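Local coordinates for protein alpha-fucosidase GH29 (Fusarium graminearum, PDB 4PSR) that hydrolyses alpha-linked L-fucose from glycans as a family GH29 alpha-L-fucosidase, probably acting on fucose joined alpha-1,6 to the reducing-end N-acetylglucosamine of glycoproteins, at residues R377-Y382 / F407-E412; S444-E449 / T490-I495. All blocks are in the same frame, centred on the assembly; numbering follows the deposited sequence.

Both contacts reach the same antiparallel sheet of the C-terminal part of the chain, beyond the eight-stranded parallel TIM barrel whose last strand is 337-343. Contact 1 comes first and closes before contact 2 opens, so the two are in series. It joins the loop after helix 353-369 to strand 405-409, near one border of the sheet, whereas contact 2 pairs strands 445-451 and 485-491 further across it. Their centres are 14 Å apart, and they meet through Ile495: its CG2 lies 3.5 Å from Trp379 NE1 and its CD1 3.7 Å from Arg409 CB. Ile495, in the loop after strand 485-491, thus packs against both segments of contact 1, tying the connection from the barrel to the sheet.

Contact 1: R377-Y382 / F407-E412; sequences RAWDIY and FTRNKE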
loop_
_atom_site.group_PDB
_atom_site.type_symbol
_atom_site.label_atom_id
_atom_site.label_comp_id
_atom_site.label_asym_id
_atom_site.label_seq_id
_atom_site.Cartn_x
_atom_site.Cartn_y
_atom_site.Cartn_z
ATOM N N ARG A 377 -14.875 2.538 4.924
ATOM C CA ARG A 377 -14.574 2.998 3.585
ATOM C C ARG A 377 -14.337 4.505 3.631
ATOM O O ARG A 377 -14.791 5.226 4.544
ATOM C CB ARG A 377 -15.747 2.700 2.647
ATOM C CG ARG A 377 -16.077 1.218 2.450
ATOM C CD ARG A 377 -14.947 0.502 1.719
ATOM N NE ARG A 377 -15.248 -0.919 1.481
ATOM C CZ ARG A 377 -14.949 -1.911 2.311
ATOM N NH1 ARG A 377 -14.316 -1.714 3.459
ATOM N NH2 ARG A 377 -15.277 -3.158 2.006
ATOM N N ALA A 378 -13.656 5.005 2.615
ATOM C CA ALA A 378 -13.406 6.413 2.492
ATOM C C ALA A 378 -14.713 7.172 2.325
ATOM O O ALA A 378 -15.697 6.655 1.765
ATOM C CB ALA A 378 -12.499 6.648 1.274
ATOM N N TRP A 379 -14.716 8.406 2.805
ATOM C CA TRP A 379 -15.813 9.341 2.560
ATOM C C TRP A 379 -15.586 9.926 1.154
ATOM O O TRP A 379 -14.825 9.354 0.395
ATOM C CB TRP A 379 -15.799 10.423 3.626
ATOM C CG TRP A 379 -17.083 11.186 3.785
ATOM C CD1 TRP A 379 -18.344 10.741 3.511
ATOM C CD2 TRP A 379 -17.224 12.514 4.295
ATOM N NE1 TRP A 379 -19.266 11.726 3.816
ATOM C CE2 TRP A 379 -18.600 12.830 4.278
ATOM C CE3 TRP A 379 -16.315 13.483 4.721
ATOM C CZ2 TRP A 379 -19.087 14.056 4.706
ATOM C CZ3 TRP A 379 -16.807 14.706 5.168
ATOM C CH2 TRP A 379 -18.190 14.975 5.145
ATOM N N ASP A 380 -16.226 11.042 0.786
ATOM C CA ASP A 380 -15.894 11.660 -0.501
ATOM C C ASP A 380 -14.829 12.736 -0.361
ATOM O O ASP A 380 -14.344 13.246 -1.352
ATOM C CB ASP A 380 -17.118 12.207 -1.245
ATOM C CG ASP A 380 -18.074 11.095 -1.703
ATOM O OD1 ASP A 380 -17.635 10.036 -2.218
ATOM O OD2 ASP A 380 -19.289 11.271 -1.506
ATOM N N ILE A 381 -14.501 13.095 0.880
ATOM C CA ILE A 381 -13.445 14.051 1.186
ATOM C C ILE A 381 -12.550 13.375 2.214
ATOM O O ILE A 381 -13.059 12.817 3.182
ATOM C CB ILE A 381 -14.052 15.352 1.763
ATOM C CG1 ILE A 381 -14.930 16.046 0.706
ATOM C CG2 ILE A 381 -12.939 16.292 2.253
ATOM C CD1 ILE A 381 -15.812 17.151 1.275
ATOM N N TYR A 382 -11.236 13.339 1.993
ATOM C CA TYR A 382 -10.384 12.490 2.853
ATOM C C TYR A 382 -10.071 13.111 4.212
ATOM O O TYR A 382 -9.824 12.401 5.178
ATOM C CB TYR A 382 -9.078 12.064 2.176
ATOM C CG TYR A 382 -8.102 13.160 1.976
ATOM C CD1 TYR A 382 -7.225 13.527 2.977
ATOM C CD2 TYR A 382 -8.049 13.827 0.762
ATOM C CE1 TYR A 382 -6.312 14.570 2.777
ATOM C CE2 TYR A 382 -7.172 14.844 0.554
ATOM C CZ TYR A 382 -6.313 15.203 1.545
ATOM O OH TYR A 382 -5.429 16.227 1.305
ATOM N N PHE A 407 -11.075 11.496 7.641
ATOM C CA PHE A 407 -12.422 10.937 7.684
ATOM C C PHE A 407 -12.433 9.471 7.244
ATOM O O PHE A 407 -11.706 9.078 6.315
ATOM C CB PHE A 407 -13.322 11.705 6.716
ATOM C CG PHE A 407 -13.483 13.169 7.034
ATOM C CD1 PHE A 407 -14.151 13.580 8.193
ATOM C CD2 PHE A 407 -13.024 14.119 6.158
ATOM C CE1 PHE A 407 -14.329 14.934 8.453
ATOM C CE2 PHE A 407 -13.194 15.483 6.424
ATOM C CZ PHE A 407 -13.853 15.883 7.567
ATOM N N THR A 408 -13.302 8.674 7.852
ATOM C CA THR A 408 -13.659 7.357 7.329
ATOM C C THR A 408 -15.153 7.184 7.633
ATOM O O THR A 408 -15.705 7.937 8.449
ATOM C CB THR A 408 -12.875 6.221 8.004
ATOM O OG1 THR A 408 -12.980 6.360 9.430
ATOM C CG2 THR A 408 -11.396 6.200 7.594
ATOM N N ARG A 409 -15.823 6.236 6.988
ATOM C CA ARG A 409 -17.254 6.050 7.252
ATOM C C ARG A 409 -17.615 4.579 7.256
ATOM O O ARG A 409 -16.854 3.743 6.773
ATOM C CB ARG A 409 -18.120 6.888 6.306
ATOM C CG ARG A 409 -17.820 6.768 4.832
ATOM C CD ARG A 409 -18.623 5.680 4.240
ATOM N NE ARG A 409 -18.349 5.437 2.821
ATOM C CZ ARG A 409 -18.914 4.439 2.155
ATOM N NH1 ARG A 409 -19.756 3.640 2.789
ATOM N NH2 ARG A 409 -18.628 4.226 0.877
ATOM N N ASN A 410 -18.755 4.238 7.850
ATOM C CA ASN A 410 -19.160 2.825 7.890
ATOM C C ASN A 410 -19.800 2.384 6.572
ATOM O O ASN A 410 -20.145 3.196 5.722
ATOM C CB ASN A 410 -20.042 2.526 9.114
ATOM C CG ASN A 410 -21.402 3.195 9.059
ATOM O OD1 ASN A 410 -21.704 3.983 8.173
ATOM N ND2 ASN A 410 -22.232 2.884 10.066
ATOM N N LYS A 411 -19.934 1.074 6.418
ATOM C CA LYS A 411 -20.547 0.513 5.195
ATOM C C LYS A 411 -22.003 0.917 5.019
ATOM O O LYS A 411 -22.463 1.061 3.894
ATOM C CB LYS A 411 -20.439 -1.015 5.158
ATOM C CG LYS A 411 -18.989 -1.519 5.109
ATOM C CD LYS A 411 -18.924 -3.023 5.007
ATOM C CE LYS A 411 -17.474 -3.478 4.956
ATOM N NZ LYS A 411 -17.351 -4.942 4.843
ATOM N N GLU A 412 -22.724 1.093 6.116
ATOM C CA GLU A 412 -24.106 1.539 6.023
ATOM C C GLU A 412 -24.257 3.014 5.635
ATOM O O GLU A 412 -25.357 3.458 5.320
ATOM C CB GLU A 412 -24.817 1.271 7.345
ATOM C CG GLU A 412 -25.149 -0.204 7.522
ATOM C CD GLU A 412 -26.077 -0.714 6.420
ATOM O OE1 GLU A 412 -27.086 -0.020 6.118
ATOM O OE2 GLU A 412 -25.774 -1.787 5.840
HETATM O O HOH W 1 -15.620 4.990 -0.371
HETATM O O HOH W 2 -12.297 9.536 3.645
#
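Arg409 and Arg377 face each other as a single antiparallel hydrogen-bonded pair: Arg377 N donates a hydrogen bond to Arg409 O, and Arg409 N to Arg377 O (2.8 Å). From CB, the Arg409 side chain turns back over the loop: chi1 of 51° sets CG between the backbone N and the carbonyl carbon, 3.4 Å from Arg377 O. CD continues past the carbonyls, and NE donates to Ala378 O at 3.1 Å, from above that carbonyl plane. Arg377 CB lies 3.6 Å over one face of the Arg409 guanidinium, near its centre. At the tip, NH1 bonds Asn410 O, and NH2 has a weak bond to a water held by Ala378 O. The NE and NH1 bonds, with Arg377 CB over a face, restrict the guanidinium's rotation. Further along, Trp379 points the edge of its six-membered ring at the face of Phe407, a T-shaped (edge-to-face) pair with centroids 4.8 Å apart, planes at 68° and CZ3 over the ring centre. Phe407 N closes this end on Tyr382 O (2.9 Å). Arg377 and Lys411 approach with like charges, but both have salt bridges to Asp26, and Arg377 another to Glu22. In the fold, Trp379 and Phe407 rest on strand 415-420, while Thr408 and Tyr382 touch helix 322-334 of the barrel.

Contact 2: S444-E449 / T490-I495; sequences SLKSVE and TFDGGI
Lys446 and Ser447 both face Thr490 across the antiparallel pair, which makes this a classic beta bulge. The evidence is the one-residue shift in register between the Leu445-Phe491 and Ser447-Thr490 pairs, and the two N-H groups that converge on Thr490 O: Lys446 N at 2.8 Å and, more weakly, Ser447 N at 3.4 Å. Thr490 N returns a bond to Ser447 O, and Asp492 N continues the pairing to Ser444 O. The tight part lies on the buried face. Chi1 of -179° puts Leu445 CG anti to the backbone N, and chi2 of 59° then turns CD1 over one face of the Phe491 ring, 3.9 Å from its centroid and 18° off the normal, a CH-pi contact offset toward the rim. Ser444 OG meets the same ring near its plane, 3.5 Å from Phe491 CD1, and a water links this OG to Gly494 O. Trp464 and Leu489 also pack on Leu445. The solvent side is looser and polar. There the bent Lys446 chain crosses Asp492 at about a right angle, and in the conformer described Lys446 NZ reaches Asp492 OD1 at 3.2 Å from above the carboxylate plane. Another water joins Ser447 OG, Thr490 OG1 and Glu449 OE1. The chemistry thus sets apolar packing of Leu445 on Phe491 against water-bridged hydroxyls at Ser447 and Thr490 and a salt bridge whose permanence, with Asp492 in two conformers, is doubtful.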
loop_
_atom_site.group_PDB
_atom_site.type_symbol
_atom_site.label_atom_id
_atom_site.label_comp_id
_atom_site.label_asym_id
_atom_site.label_seq_id
_atom_site.Cartn_x
_atom_site.Cartn_y
_atom_site.Cartn_z
ATOM N N SER A 444 -30.276 15.793 10.891
ATOM C CA SER A 444 -30.203 14.347 11.056
ATOM C C SER A 444 -29.034 13.874 11.922
ATOM O O SER A 444 -28.870 12.672 12.120
ATOM C CB SER A 444 -30.106 13.657 9.699
ATOM O OG SER A 444 -28.834 13.872 9.118
ATOM N N LEU A 445 -28.230 14.804 12.436
ATOM C CA LEU A 445 -27.155 14.418 13.349
ATOM C C LEU A 445 -27.655 14.025 14.747
ATOM O O LEU A 445 -27.975 14.881 15.567
ATOM C CB LEU A 445 -26.090 15.520 13.444
ATOM C CG LEU A 445 -24.899 15.198 14.356
ATOM C CD1 LEU A 445 -24.159 13.948 13.904
ATOM C CD2 LEU A 445 -23.964 16.386 14.396
ATOM N N LYS A 446 -27.641 12.724 15.019
ATOM C CA LYS A 446 -28.243 12.141 16.219
ATOM C C LYS A 446 -27.364 12.082 17.442
ATOM O O LYS A 446 -27.850 12.182 18.568
ATOM C CB LYS A 446 -28.592 10.691 15.969
ATOM C CG LYS A 446 -29.810 10.435 15.145
ATOM C CD LYS A 446 -30.449 9.136 15.595
ATOM C CE LYS A 446 -29.448 7.988 15.881
ATOM N NZ LYS A 446 -29.864 6.752 15.180
ATOM N N SER A 447 -26.079 11.799 17.237
ATOM C CA SER A 447 -25.164 11.676 18.347
ATOM C C SER A 447 -23.752 11.973 17.871
ATOM O O SER A 447 -23.406 11.719 16.710
ATOM C CB SER A 447 -25.218 10.284 18.985
ATOM O OG SER A 447 -24.949 9.252 18.056
ATOM N N VAL A 448 -22.965 12.538 18.772
ATOM C CA VAL A 448 -21.546 12.785 18.569
ATOM C C VAL A 448 -20.870 12.202 19.804
ATOM O O VAL A 448 -21.201 12.571 20.932
ATOM C CB VAL A 448 -21.250 14.302 18.460
ATOM C CG1 VAL A 448 -19.738 14.547 18.300
ATOM C CG2 VAL A 448 -22.066 14.944 17.337
ATOM N N GLU A 449 -19.926 11.288 19.617
ATOM C CA GLU A 449 -19.309 10.556 20.709
ATOM C C GLU A 449 -17.804 10.499 20.499
ATOM O O GLU A 449 -17.330 10.378 19.368
ATOM C CB GLU A 449 -19.822 9.122 20.763
ATOM C CG GLU A 449 -21.342 8.991 20.861
ATOM C CD GLU A 449 -21.788 7.557 20.694
ATOM O OE1 GLU A 449 -21.718 7.020 19.559
ATOM O OE2 GLU A 449 -22.206 6.958 21.703
ATOM N N THR A 490 -23.141 9.941 14.313
ATOM C CA THR A 490 -24.199 9.084 13.791
ATOM C C THR A 490 -25.342 9.925 13.259
ATOM O O THR A 490 -25.820 10.846 13.938
ATOM C CB THR A 490 -24.707 8.131 14.870
ATOM O OG1 THR A 490 -23.632 7.328 15.387
ATOM C CG2 THR A 490 -25.802 7.221 14.300
ATOM N N PHE A 491 -25.767 9.608 12.048
ATOM C CA PHE A 491 -26.807 10.346 11.373
ATOM C C PHE A 491 -28.008 9.431 11.164
ATOM O O PHE A 491 -27.862 8.215 11.035
ATOM C CB PHE A 491 -26.313 10.841 10.014
ATOM C CG PHE A 491 -25.254 11.894 10.093
ATOM C CD1 PHE A 491 -25.594 13.230 10.120
ATOM C CD2 PHE A 491 -23.901 11.551 10.133
ATOM C CE1 PHE A 491 -24.613 14.220 10.181
ATOM C CE2 PHE A 491 -22.929 12.530 10.181
ATOM C CZ PHE A 491 -23.275 13.858 10.219
ATOM N N ASP A 492 -29.218 9.990 11.204
ATOM C CA ASP A 492 -30.376 9.221 10.754
ATOM C C ASP A 492 -30.448 9.306 9.264
ATOM O O ASP A 492 -30.379 10.398 8.682
ATOM C CB ASP A 492 -31.690 9.746 11.301
ATOM C CG ASP A 492 -32.038 9.141 12.702
ATOM O OD1 ASP A 492 -31.758 7.930 12.877
ATOM O OD2 ASP A 492 -32.569 9.858 13.549
ATOM N N GLY A 493 -30.564 8.146 8.640
ATOM C CA GLY A 493 -30.760 8.047 7.204
ATOM C C GLY A 493 -29.659 8.502 6.247
ATOM O O GLY A 493 -29.935 8.785 5.079
ATOM N N GLY A 494 -28.424 8.594 6.725
ATOM C CA GLY A 494 -27.287 8.771 5.839
ATOM C C GLY A 494 -26.502 10.043 6.074
ATOM O O GLY A 494 -27.060 11.075 6.453
ATOM N N ILE A 495 -25.193 9.979 5.845
ATOM C CA ILE A 495 -24.358 11.150 6.018
ATOM C C ILE A 495 -24.682 12.196 4.950
ATOM O O ILE A 495 -24.790 11.870 3.758
ATOM C CB ILE A 495 -22.846 10.768 5.906
ATOM C CG1 ILE A 495 -22.486 9.706 6.939
ATOM C CG2 ILE A 495 -21.956 11.990 6.081
ATOM C CD1 ILE A 495 -21.191 8.896 6.597
HETATM O O HOH W 3 -28.908 13.191 6.440
HETATM O O HOH W 4 -22.252 8.684 17.515
#